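Long-range contacts in congerin II (Conger myriaster, PDB 1IS3), which binds beta-galactosides such as lactose as a homodimeric galectin whose physiological role is not yet known: residues Val57-Ser62 against Glu72-Lys77; Arg29-Val34 against Ala42-His47; Thr94-Ile99 against Thr106-Asn111. All blocks are in the same frame, centred on the assembly; numbering follows the deposited sequence.

How the contacts relate
Contacts 1 and 2 lie side by side in one antiparallel sheet of the galectin sandwich, their centres about 9 Å apart, and together they supply much of the lactose site: Arg-29 and His-44 of contact 2 and Asn-61 and Glu-72 of contact 1 all bond to the galactose. The two are stitched by backbone bonds between 40-48 and 57-64, with Val-59 O 2.8 Å from Asp-46 N and Asn-61 O 2.8 Å from His-44 N. Contact 3 belongs to the other sheet, its centre about 12 Å from that of contact 1 and 13 Å from that of contact 2. It meets both from the side turned away from the sugar, with Phe-109 CD1 3.6 Å from Leu-60 CB.

Contact 1. Residues Val57-Ser62 against Glu72-Lys77; sequences VLVLNS and EERSKK. With GAL (beta-D-galactopyranose), chain B; BGC (beta-D-glucopyranose), chain C.
Leu-58 faces Ser-75 and Leu-60 faces Glu-73 where strand 57-62 runs antiparallel to 73-75, a beta hairpin of the galectin carbohydrate-recognition domain with the short strand axes 4.7 Å apart at 157°. Backbone pairing is regular: both are hydrogen-bonded pairs, each joined by two N-H...O bonds, while Val-59 and Arg-74 form the non-hydrogen-bonded pair between them.

The polar side chains on the face of Val-59 and Arg-74 build part of the lactose site. Glu-72, extended beyond CG, divides its carboxylate between two tasks. In one of the two Arg-74 conformers, Glu-72 OE1 takes both NE and NH2 of the arginine, each 2.9 Å away, in a side-on salt bridge. Glu-72 OE2 accepts from GAL O6 at 2.8 Å and from BGC O3 at 2.5 Å, so one oxygen contacts both sugars, through the galactose hydroxymethyl and the glucose 3-hydroxyl, though the second distance is doubtfully short. Arg-74 also pairs through NH1 with Asp-54; its NH2 lies near that of Arg-48, a like charge that the carboxylate probably helps to offset.

Apolar contacts line the same face: Val-59 spreads its two methyls, CG1 against Glu-72 CD and CG2 over one face of the Arg-74 guanidinium, 3.7 Å above its plane. On the reverse face Leu-58 and Leu-60 turn toward the sandwich interior. At the end of the paired strand, Ser-75 OG accepts from Lys-77 N in an ST turn.

Across the hairpin, the amide of Asn-61 stands at 84° to the Glu-72 carboxylate, and its ND2 gives GAL O6 a nearly straight bond of 2.8 Å, with 173° at the hydrogen.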
loop_
_atom_site.group_PDB
_atom_site.type_symbol
_atom_site.label_atom_id
_atom_site.label_comp_id
_atom_site.label_asym_id
_atom_site.label_seq_id
_atom_site.Cartn_x
_atom_site.Cartn_y
_atom_site.Cartn_z
ATOM N N VAL A 57 -20.541 -16.800 -4.524
ATOM C CA VAL A 57 -21.230 -15.573 -4.936
ATOM C C VAL A 57 -20.395 -14.372 -4.490
ATOM O O VAL A 57 -19.637 -14.451 -3.501
ATOM C CB VAL A 57 -22.692 -15.599 -4.300
ATOM C CG1 VAL A 57 -22.629 -15.658 -2.817
ATOM C CG2 VAL A 57 -23.468 -14.347 -4.682
ATOM N N LEU A 58 -20.492 -13.300 -5.281
ATOM C CA LEU A 58 -19.918 -12.031 -4.890
ATOM C C LEU A 58 -21.027 -11.189 -4.281
ATOM O O LEU A 58 -22.137 -11.168 -4.814
ATOM C CB LEU A 58 -19.326 -11.232 -6.072
ATOM C CG LEU A 58 -18.008 -11.707 -6.710
ATOM C CD1 LEU A 58 -17.662 -10.740 -7.865
ATOM C CD2 LEU A 58 -16.883 -11.754 -5.700
ATOM N N VAL A 59 -20.767 -10.511 -3.172
ATOM C CA VAL A 59 -21.749 -9.622 -2.573
ATOM C C VAL A 59 -21.072 -8.251 -2.437
ATOM O O VAL A 59 -19.965 -8.147 -1.865
ATOM C CB VAL A 59 -22.176 -10.171 -1.186
ATOM C CG1 VAL A 59 -23.137 -9.200 -0.477
ATOM C CG2 VAL A 59 -22.891 -11.520 -1.384
ATOM N N LEU A 60 -21.705 -7.200 -2.963
ATOM C CA LEU A 60 -21.175 -5.843 -2.902
ATOM C C LEU A 60 -22.075 -4.935 -2.061
ATOM O O LEU A 60 -23.316 -5.039 -2.122
ATOM C CB LEU A 60 -21.050 -5.270 -4.312
ATOM C CG LEU A 60 -19.990 -6.019 -5.125
ATOM C CD1 LEU A 60 -20.665 -7.118 -5.935
ATOM C CD2 LEU A 60 -19.251 -5.043 -6.000
ATOM N N ASN A 61 -21.478 -4.067 -1.249
ATOM C CA ASN A 61 -22.257 -3.169 -0.412
ATOM C C ASN A 61 -21.418 -2.008 0.120
ATOM O O ASN A 61 -20.208 -1.957 -0.137
ATOM C CB ASN A 61 -22.860 -3.968 0.759
ATOM C CG ASN A 61 -24.184 -3.417 1.322
ATOM O OD1 ASN A 61 -24.585 -2.292 1.056
ATOM N ND2 ASN A 61 -24.889 -4.159 2.150
ATOM N N SER A 62 -22.035 -1.027 0.770
ATOM C CA SER A 62 -21.339 0.055 1.428
ATOM C C SER A 62 -21.734 -0.010 2.899
ATOM O O SER A 62 -22.833 -0.486 3.278
ATOM C CB SER A 62 -21.759 1.359 0.779
ATOM O OG SER A 62 -23.174 1.509 0.875
ATOM N N GLU A 72 -27.438 -4.542 -0.385
ATOM C CA GLU A 72 -26.524 -5.473 -1.077
ATOM C C GLU A 72 -26.819 -5.635 -2.560
ATOM O O GLU A 72 -27.996 -5.640 -2.969
ATOM C CB GLU A 72 -26.590 -6.912 -0.619
ATOM C CG GLU A 72 -26.438 -7.065 0.839
ATOM C CD GLU A 72 -26.376 -8.513 1.281
ATOM O OE1 GLU A 72 -26.975 -9.408 0.677
ATOM O OE2 GLU A 72 -25.705 -8.713 2.273
ATOM N N GLU A 73 -25.785 -5.793 -3.363
ATOM C CA GLU A 73 -25.903 -6.146 -4.761
ATOM C C GLU A 73 -25.148 -7.441 -4.856
ATOM O O GLU A 73 -24.161 -7.642 -4.139
ATOM C CB GLU A 73 -25.275 -5.081 -5.631
ATOM C CG GLU A 73 -26.357 -3.972 -5.652
ATOM C CD GLU A 73 -26.203 -2.786 -6.598
ATOM O OE1 GLU A 73 -26.787 -1.721 -6.305
ATOM O OE2 GLU A 73 -25.507 -2.922 -7.616
ATOM N N ARG A 74 -25.653 -8.391 -5.631
ATOM C CA ARG A 74 -25.009 -9.701 -5.766
ATOM C C ARG A 74 -24.630 -10.073 -7.184
ATOM O O ARG A 74 -25.287 -9.628 -8.130
ATOM C CB ARG A 74 -25.910 -10.788 -5.218
ATOM C CG ARG A 74 -25.989 -10.680 -3.702
ATOM C CD ARG A 74 -27.279 -11.208 -3.085
ATOM N NE ARG A 74 -27.183 -11.217 -1.626
ATOM C CZ ARG A 74 -26.611 -12.257 -0.995
ATOM N NH1 ARG A 74 -26.134 -13.289 -1.699
ATOM N NH2 ARG A 74 -26.503 -12.272 0.339
ATOM N N SER A 75 -23.525 -10.812 -7.369
ATOM C CA SER A 75 -23.146 -11.267 -8.674
ATOM C C SER A 75 -22.763 -12.711 -8.488
ATOM O O SER A 75 -22.144 -13.160 -7.547
ATOM C CB SER A 75 -21.964 -10.499 -9.227
ATOM O OG SER A 75 -21.585 -11.014 -10.490
ATOM N N LYS A 76 -23.044 -13.390 -9.569
ATOM C CA LYS A 76 -22.905 -14.816 -9.755
ATOM C C LYS A 76 -21.563 -15.060 -10.463
ATOM O O LYS A 76 -21.140 -16.199 -10.649
ATOM C CB LYS A 76 -24.164 -15.196 -10.565
ATOM C CG LYS A 76 -24.429 -14.295 -11.873
ATOM C CD LYS A 76 -24.840 -12.743 -11.803
ATOM C CE LYS A 76 -24.173 -11.873 -12.893
ATOM N NZ LYS A 76 -24.042 -10.453 -12.561
ATOM N N LYS A 77 -20.855 -14.033 -10.941
ATOM C CA LYS A 77 -19.563 -14.201 -11.607
ATOM C C LYS A 77 -18.579 -14.629 -10.540
ATOM O O LYS A 77 -18.331 -13.846 -9.617
ATOM C CB LYS A 77 -19.132 -12.897 -12.206
ATOM C CG LYS A 77 -20.143 -12.547 -13.282
ATOM C CD LYS A 77 -19.857 -11.198 -13.831
ATOM C CE LYS A 77 -20.781 -11.036 -14.999
ATOM N NZ LYS A 77 -20.498 -9.747 -15.579
HETATM C C1 GAL B . -23.337 -9.321 5.845
HETATM C C2 GAL B . -21.963 -9.645 6.417
HETATM C C3 GAL B . -21.056 -8.424 6.364
HETATM C C4 GAL B . -21.016 -7.859 4.940
HETATM C C5 GAL B . -22.440 -7.584 4.476
HETATM C C6 GAL B . -22.497 -7.060 3.066
HETATM O O2 GAL B . -22.102 -10.068 7.759
HETATM O O3 GAL B . -19.749 -8.787 6.780
HETATM O O4 GAL B . -20.383 -8.774 4.052
HETATM O O5 GAL B . -23.218 -8.794 4.516
HETATM O O6 GAL B . -23.829 -6.745 2.702
HETATM C C2 BGC C . -27.411 -11.265 4.239
HETATM C C3 BGC C . -25.895 -11.320 4.417
HETATM C C4 BGC C . -25.484 -10.372 5.539
HETATM C C5 BGC C . -26.254 -10.724 6.824
HETATM C C6 BGC C . -25.981 -9.753 7.953
HETATM C C1 BGC C . -28.079 -11.623 5.564
HETATM O O1 BGC C . -29.456 -11.534 5.426
HETATM O O2 BGC C . -27.818 -12.179 3.232
HETATM O O3 BGC C . -25.253 -10.958 3.208
HETATM O O4 BGC C . -24.070 -10.498 5.777
HETATM O O5 BGC C . -27.674 -10.692 6.577
HETATM O O6 BGC C . -26.287 -8.422 7.562
#

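Contact 2. Residues Arg29-Val34 against Ala42-His47; sequences RFSINV and AMHMDH. With GAL (beta-D-galactopyranose), chain B.
Arg-29 to Val-34 pair antiparallel with Met-43 to His-47, the strand axes 4.5 Å apart at 160°. Phe-30 with His-47, Ile-32 with Met-45 and Val-34 with Met-43 are hydrogen-bonded pairs; Ala-42 and Met-43 both face Val-34, a classic beta bulge.

On the sugar-binding face, Arg-29 bends at chi3 (-76°) to set NE and NH1 side-on against Asp-46 OD2, at 3.0 and 2.9 Å, in a salt bridge. That oxygen lies in the guanidinium plane, although the carboxylate is steeply turned from that plane. Arg-29 NH1 also gives GAL O3 a bond of 2.8 Å, while Arg-48 NE makes a salt bridge to the same OD2. Nearby, Asn-33 OD1 accepts from His-44 ND1 at 2.8 Å, in the plane of the ring. This fixes the imidazole's rotation and presents NE2 to GAL O4, also at 2.8 Å.

On the other face, Phe-30 and His-47 form an offset stack, centroids 3.9 Å apart and planes at 11°. His-47 ND1 adds a second bond to Phe-30 O, from above the carbonyl plane.

Strand 117-125 flanks 29-34 and strand 57-64 flanks 40-48, placing the contact mid-sheet; on the face away from the sugar, Met-43 packs on Phe-97 and Met-45 on Ile-99 of strand 96-100.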
loop_
_atom_site.group_PDB
_atom_site.type_symbol
_atom_site.label_atom_id
_atom_site.label_comp_id
_atom_site.label_asym_id
_atom_site.label_seq_id
_atom_site.Cartn_x
_atom_site.Cartn_y
_atom_site.Cartn_z
ATOM N N ARG A 29 -14.731 -16.885 3.204
ATOM C CA ARG A 29 -14.953 -15.653 2.447
ATOM C C ARG A 29 -13.775 -14.701 2.666
ATOM O O ARG A 29 -13.055 -14.791 3.676
ATOM C CB ARG A 29 -16.250 -14.969 2.914
ATOM C CG ARG A 29 -16.188 -14.643 4.399
ATOM C CD ARG A 29 -17.486 -14.322 5.100
ATOM N NE ARG A 29 -17.952 -13.006 4.801
ATOM C CZ ARG A 29 -18.355 -12.101 5.718
ATOM N NH1 ARG A 29 -18.778 -10.941 5.268
ATOM N NH2 ARG A 29 -18.336 -12.266 7.030
ATOM N N PHE A 30 -13.550 -13.775 1.771
ATOM C CA PHE A 30 -12.586 -12.696 2.020
ATOM C C PHE A 30 -13.154 -11.470 1.299
ATOM O O PHE A 30 -13.942 -11.604 0.345
ATOM C CB PHE A 30 -11.177 -12.989 1.485
ATOM C CG PHE A 30 -10.984 -12.996 -0.025
ATOM C CD1 PHE A 30 -11.253 -14.165 -0.761
ATOM C CD2 PHE A 30 -10.554 -11.826 -0.684
ATOM C CE1 PHE A 30 -11.103 -14.159 -2.162
ATOM C CE2 PHE A 30 -10.406 -11.838 -2.073
ATOM C CZ PHE A 30 -10.688 -13.000 -2.812
ATOM N N SER A 31 -12.783 -10.261 1.704
ATOM C CA SER A 31 -13.286 -9.083 1.005
ATOM C C SER A 31 -12.191 -8.097 0.635
ATOM O O SER A 31 -11.159 -8.077 1.310
ATOM C CB SER A 31 -14.327 -8.354 1.859
ATOM O OG SER A 31 -13.900 -7.914 3.140
ATOM N N ILE A 32 -12.443 -7.283 -0.380
ATOM C CA ILE A 32 -11.595 -6.155 -0.719
ATOM C C ILE A 32 -12.481 -4.931 -0.367
ATOM O O ILE A 32 -13.676 -4.856 -0.733
ATOM C CB ILE A 32 -11.242 -6.182 -2.235
ATOM C CG1 ILE A 32 -10.398 -7.442 -2.550
ATOM C CG2 ILE A 32 -10.514 -4.864 -2.618
ATOM C CD1 ILE A 32 -10.382 -7.806 -4.090
ATOM N N ASN A 33 -11.901 -3.940 0.305
ATOM C CA ASN A 33 -12.667 -2.812 0.845
ATOM C C ASN A 33 -11.997 -1.487 0.486
ATOM O O ASN A 33 -10.772 -1.401 0.643
ATOM C CB ASN A 33 -12.745 -2.919 2.374
ATOM C CG ASN A 33 -13.394 -4.214 2.800
ATOM O OD1 ASN A 33 -14.612 -4.309 2.756
ATOM N ND2 ASN A 33 -12.664 -5.268 3.135
ATOM N N VAL A 34 -12.729 -0.508 -0.014
ATOM C CA VAL A 34 -12.203 0.793 -0.389
ATOM C C VAL A 34 -13.056 1.781 0.416
ATOM O O VAL A 34 -14.292 1.736 0.360
ATOM C CB VAL A 34 -12.384 1.010 -1.914
ATOM C CG1 VAL A 34 -11.969 2.413 -2.312
ATOM C CG2 VAL A 34 -11.519 0.005 -2.690
ATOM N N ALA A 42 -16.878 2.582 1.237
ATOM C CA ALA A 42 -17.676 2.953 0.077
ATOM C C ALA A 42 -17.937 1.754 -0.873
ATOM O O ALA A 42 -18.990 1.643 -1.524
ATOM C CB ALA A 42 -16.965 4.060 -0.715
ATOM N N MET A 43 -16.986 0.819 -0.953
ATOM C CA MET A 43 -17.173 -0.346 -1.799
ATOM C C MET A 43 -16.574 -1.537 -1.046
ATOM O O MET A 43 -15.353 -1.576 -0.829
ATOM C CB MET A 43 -16.457 -0.115 -3.127
ATOM C CG MET A 43 -16.845 -1.064 -4.276
ATOM S SD MET A 43 -16.338 -2.762 -4.009
ATOM C CE MET A 43 -14.570 -2.638 -4.121
ATOM N N HIS A 44 -17.441 -2.412 -0.539
ATOM C CA HIS A 44 -17.078 -3.677 0.075
ATOM C C HIS A 44 -17.350 -4.776 -0.971
ATOM O O HIS A 44 -18.491 -4.854 -1.416
ATOM C CB HIS A 44 -17.936 -3.891 1.328
ATOM C CG HIS A 44 -17.891 -5.302 1.960
ATOM N ND1 HIS A 44 -16.926 -5.850 2.695
ATOM C CD2 HIS A 44 -18.928 -6.237 1.955
ATOM C CE1 HIS A 44 -17.302 -7.032 3.145
ATOM N NE2 HIS A 44 -18.514 -7.254 2.691
ATOM N N MET A 45 -16.408 -5.628 -1.382
ATOM C CA MET A 45 -16.648 -6.673 -2.354
ATOM C C MET A 45 -16.293 -7.973 -1.621
ATOM O O MET A 45 -15.109 -8.291 -1.368
ATOM C CB MET A 45 -15.737 -6.411 -3.507
ATOM C CG MET A 45 -15.865 -7.484 -4.535
ATOM S SD MET A 45 -14.639 -7.161 -5.837
ATOM C CE MET A 45 -15.551 -8.018 -7.063
ATOM N N ASP A 46 -17.299 -8.742 -1.221
ATOM C CA ASP A 46 -17.084 -9.940 -0.458
ATOM C C ASP A 46 -17.159 -11.151 -1.380
ATOM O O ASP A 46 -18.039 -11.246 -2.244
ATOM C CB ASP A 46 -18.139 -9.977 0.636
ATOM C CG ASP A 46 -17.810 -10.922 1.767
ATOM O OD1 ASP A 46 -16.647 -11.174 2.044
ATOM O OD2 ASP A 46 -18.729 -11.425 2.404
ATOM N N HIS A 47 -16.219 -12.070 -1.218
ATOM C CA HIS A 47 -16.079 -13.236 -2.073
ATOM C C HIS A 47 -16.469 -14.409 -1.198
ATOM O O HIS A 47 -15.703 -14.774 -0.297
ATOM C CB HIS A 47 -14.628 -13.422 -2.566
ATOM C CG HIS A 47 -14.040 -12.201 -3.245
ATOM N ND1 HIS A 47 -13.752 -11.029 -2.652
ATOM C CD2 HIS A 47 -13.626 -12.132 -4.547
ATOM C CE1 HIS A 47 -13.168 -10.250 -3.539
ATOM N NE2 HIS A 47 -13.101 -10.930 -4.660
HETATM C C1 GAL B . -23.337 -9.321 5.845
HETATM C C2 GAL B . -21.963 -9.645 6.417
HETATM C C3 GAL B . -21.056 -8.424 6.364
HETATM C C4 GAL B . -21.016 -7.859 4.940
HETATM C C5 GAL B . -22.440 -7.584 4.476
HETATM C C6 GAL B . -22.497 -7.060 3.066
HETATM O O2 GAL B . -22.102 -10.068 7.759
HETATM O O3 GAL B . -19.749 -8.787 6.780
HETATM O O4 GAL B . -20.383 -8.774 4.052
HETATM O O5 GAL B . -23.218 -8.794 4.516
HETATM O O6 GAL B . -23.829 -6.745 2.702
#

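Contact 3. Residues Thr94-Ile99 against Thr106-Asn111; sequences THTFYI and TVEFPN
Ile-99 packs against Val-107 in this antiparallel hairpin. CG1 of one of the two Val-107 conformers comes to 3.4 Å from Ile-99 CB, too short to be relied on as a sign of tight packing; in this conformer CG1 sits between the backbone N and the carbonyl carbon (chi1 42°). The pair is hydrogen-bonded through both backbones, as are Phe-97 and Phe-109.

The two phenylalanines leave the same face with different first torsions. Phe-97 has CG anti to its carbonyl carbon, whereas Phe-109 has it anti to the backbone N (chi1 177°). Their rings therefore diverge, touching only by CD2 to CD2 at 4.3 Å, with Phe-97 CD2 at the edge of the Phe-109 ring. The carbonyl oxygens of Phe-109 and Pro-110 lie at the edge of the Phe-97 ring.

On the outer face, Glu-108 has CG anti to its carbonyl carbon (chi1 -67°), which lays CG 3.6 Å from Tyr-98 CD2; the bend at chi2 then turns the carboxylate. Thr-96 CG2 lies over one face of the Tyr-98 ring, toward its rim.

In the five-stranded sheet, 106-110 is an outermost strand within this chain and 96-100 lies between it and 85-92, whose Phe-92 meets Phe-97. Across the sandwich, Val-107 packs on Met-45 and Leu-60, and Phe-109 on Met-43 of strand 40-48.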
loop_
_atom_site.group_PDB
_atom_site.type_symbol
_atom_site.label_atom_id
_atom_site.label_comp_id
_atom_site.label_asym_id
_atom_site.label_seq_id
_atom_site.Cartn_x
_atom_site.Cartn_y
_atom_site.Cartn_z
ATOM N N THR A 94 -17.386 9.573 -10.333
ATOM C CA THR A 94 -18.258 9.928 -9.199
ATOM C C THR A 94 -19.547 9.166 -9.095
ATOM O O THR A 94 -20.262 9.246 -8.107
ATOM C CB THR A 94 -18.669 11.406 -9.162
ATOM O OG1 THR A 94 -19.158 11.729 -10.456
ATOM C CG2 THR A 94 -17.526 12.273 -8.612
ATOM N N HIS A 95 -19.853 8.410 -10.140
ATOM C CA HIS A 95 -21.084 7.637 -10.142
ATOM C C HIS A 95 -20.965 6.134 -10.004
ATOM O O HIS A 95 -21.906 5.496 -9.517
ATOM C CB HIS A 95 -21.867 7.893 -11.418
ATOM C CG HIS A 95 -22.359 9.321 -11.425
ATOM N ND1 HIS A 95 -21.941 10.337 -12.176
ATOM C CD2 HIS A 95 -23.294 9.793 -10.530
ATOM C CE1 HIS A 95 -22.585 11.413 -11.748
ATOM N NE2 HIS A 95 -23.393 11.068 -10.764
ATOM N N THR A 96 -19.809 5.568 -10.384
ATOM C CA THR A 96 -19.693 4.130 -10.549
ATOM C C THR A 96 -18.314 3.605 -10.177
ATOM O O THR A 96 -17.340 4.232 -10.630
ATOM C CB THR A 96 -19.945 3.734 -12.047
ATOM O OG1 THR A 96 -21.164 4.353 -12.434
ATOM C CG2 THR A 96 -19.963 2.230 -12.277
ATOM N N PHE A 97 -18.230 2.489 -9.445
ATOM C CA PHE A 97 -17.001 1.701 -9.318
ATOM C C PHE A 97 -16.992 0.654 -10.429
ATOM O O PHE A 97 -17.973 -0.055 -10.642
ATOM C CB PHE A 97 -16.871 0.918 -8.010
ATOM C CG PHE A 97 -16.598 1.843 -6.818
ATOM C CD1 PHE A 97 -15.280 2.090 -6.440
ATOM C CD2 PHE A 97 -17.660 2.398 -6.104
ATOM C CE1 PHE A 97 -15.015 2.894 -5.341
ATOM C CE2 PHE A 97 -17.395 3.206 -5.001
ATOM C CZ PHE A 97 -16.073 3.450 -4.626
ATOM N N TYR A 98 -15.874 0.582 -11.137
ATOM C CA TYR A 98 -15.678 -0.368 -12.231
ATOM C C TYR A 98 -14.649 -1.398 -11.762
ATOM O O TYR A 98 -13.478 -1.032 -11.515
ATOM C CB TYR A 98 -15.158 0.372 -13.461
ATOM C CG TYR A 98 -16.194 1.299 -14.059
ATOM C CD1 TYR A 98 -16.099 2.673 -13.836
ATOM C CD2 TYR A 98 -17.206 0.765 -14.862
ATOM C CE1 TYR A 98 -17.019 3.551 -14.428
ATOM C CE2 TYR A 98 -18.126 1.636 -15.461
ATOM C CZ TYR A 98 -18.015 3.014 -15.240
ATOM O OH TYR A 98 -18.883 3.894 -15.843
ATOM N N ILE A 99 -15.088 -2.648 -11.641
ATOM C CA ILE A 99 -14.253 -3.718 -11.126
ATOM C C ILE A 99 -14.020 -4.723 -12.248
ATOM O O ILE A 99 -14.984 -5.110 -12.928
ATOM C CB ILE A 99 -14.971 -4.390 -9.916
ATOM C CG1 ILE A 99 -15.264 -3.410 -8.792
ATOM C CG2 ILE A 99 -14.056 -5.457 -9.343
ATOM C CD1 ILE A 99 -16.627 -3.698 -8.152
ATOM N N THR A 106 -16.482 -8.211 -15.732
ATOM C CA THR A 106 -16.530 -6.989 -14.939
ATOM C C THR A 106 -17.768 -6.949 -14.068
ATOM O O THR A 106 -18.772 -7.625 -14.366
ATOM C CB THR A 106 -16.494 -5.734 -15.871
ATOM O OG1 THR A 106 -17.764 -5.676 -16.515
ATOM C CG2 THR A 106 -15.416 -5.776 -16.950
ATOM N N VAL A 107 -17.712 -6.166 -12.993
ATOM C CA VAL A 107 -18.855 -5.888 -12.144
ATOM C C VAL A 107 -18.799 -4.373 -11.921
ATOM O O VAL A 107 -17.722 -3.769 -11.875
ATOM C CB VAL A 107 -18.772 -6.755 -10.782
ATOM C CG1 VAL A 107 -17.382 -6.785 -10.236
ATOM C CG2 VAL A 107 -19.701 -6.185 -9.713
ATOM N N GLU A 108 -19.960 -3.712 -11.899
ATOM C CA GLU A 108 -20.039 -2.279 -11.634
ATOM C C GLU A 108 -20.872 -2.092 -10.375
ATOM O O GLU A 108 -21.812 -2.871 -10.138
ATOM C CB GLU A 108 -20.717 -1.516 -12.760
ATOM C CG GLU A 108 -19.962 -1.485 -14.075
ATOM C CD GLU A 108 -19.940 -2.810 -14.831
ATOM O OE1 GLU A 108 -21.010 -3.418 -14.986
ATOM O OE2 GLU A 108 -18.857 -3.252 -15.241
ATOM N N PHE A 109 -20.615 -1.108 -9.535
ATOM C CA PHE A 109 -21.355 -0.918 -8.295
ATOM C C PHE A 109 -21.452 0.598 -8.145
ATOM O O PHE A 109 -20.466 1.273 -8.447
ATOM C CB PHE A 109 -20.555 -1.555 -7.169
ATOM C CG PHE A 109 -21.177 -1.366 -5.802
ATOM C CD1 PHE A 109 -22.328 -2.072 -5.454
ATOM C CD2 PHE A 109 -20.576 -0.475 -4.891
ATOM C CE1 PHE A 109 -22.868 -1.876 -4.183
ATOM C CE2 PHE A 109 -21.127 -0.288 -3.625
ATOM C CZ PHE A 109 -22.269 -0.989 -3.277
ATOM N N PRO A 110 -22.571 1.230 -7.787
ATOM C CA PRO A 110 -22.665 2.673 -7.645
ATOM C C PRO A 110 -21.718 3.263 -6.585
ATOM O O PRO A 110 -21.468 2.699 -5.507
ATOM C CB PRO A 110 -24.134 2.906 -7.305
ATOM C CG PRO A 110 -24.505 1.665 -6.543
ATOM C CD PRO A 110 -23.812 0.573 -7.352
ATOM N N ASN A 111 -21.231 4.455 -6.904
ATOM C CA ASN A 111 -20.469 5.259 -5.944
ATOM C C ASN A 111 -21.545 6.050 -5.196
ATOM O O ASN A 111 -21.878 7.185 -5.550
ATOM C CB ASN A 111 -19.543 6.188 -6.704
ATOM C CG ASN A 111 -18.656 7.048 -5.838
ATOM O OD1 ASN A 111 -17.677 7.579 -6.350
ATOM N ND2 ASN A 111 -18.858 7.232 -4.561
HETATM O O HOH W 1 -16.324 -2.726 -14.658
#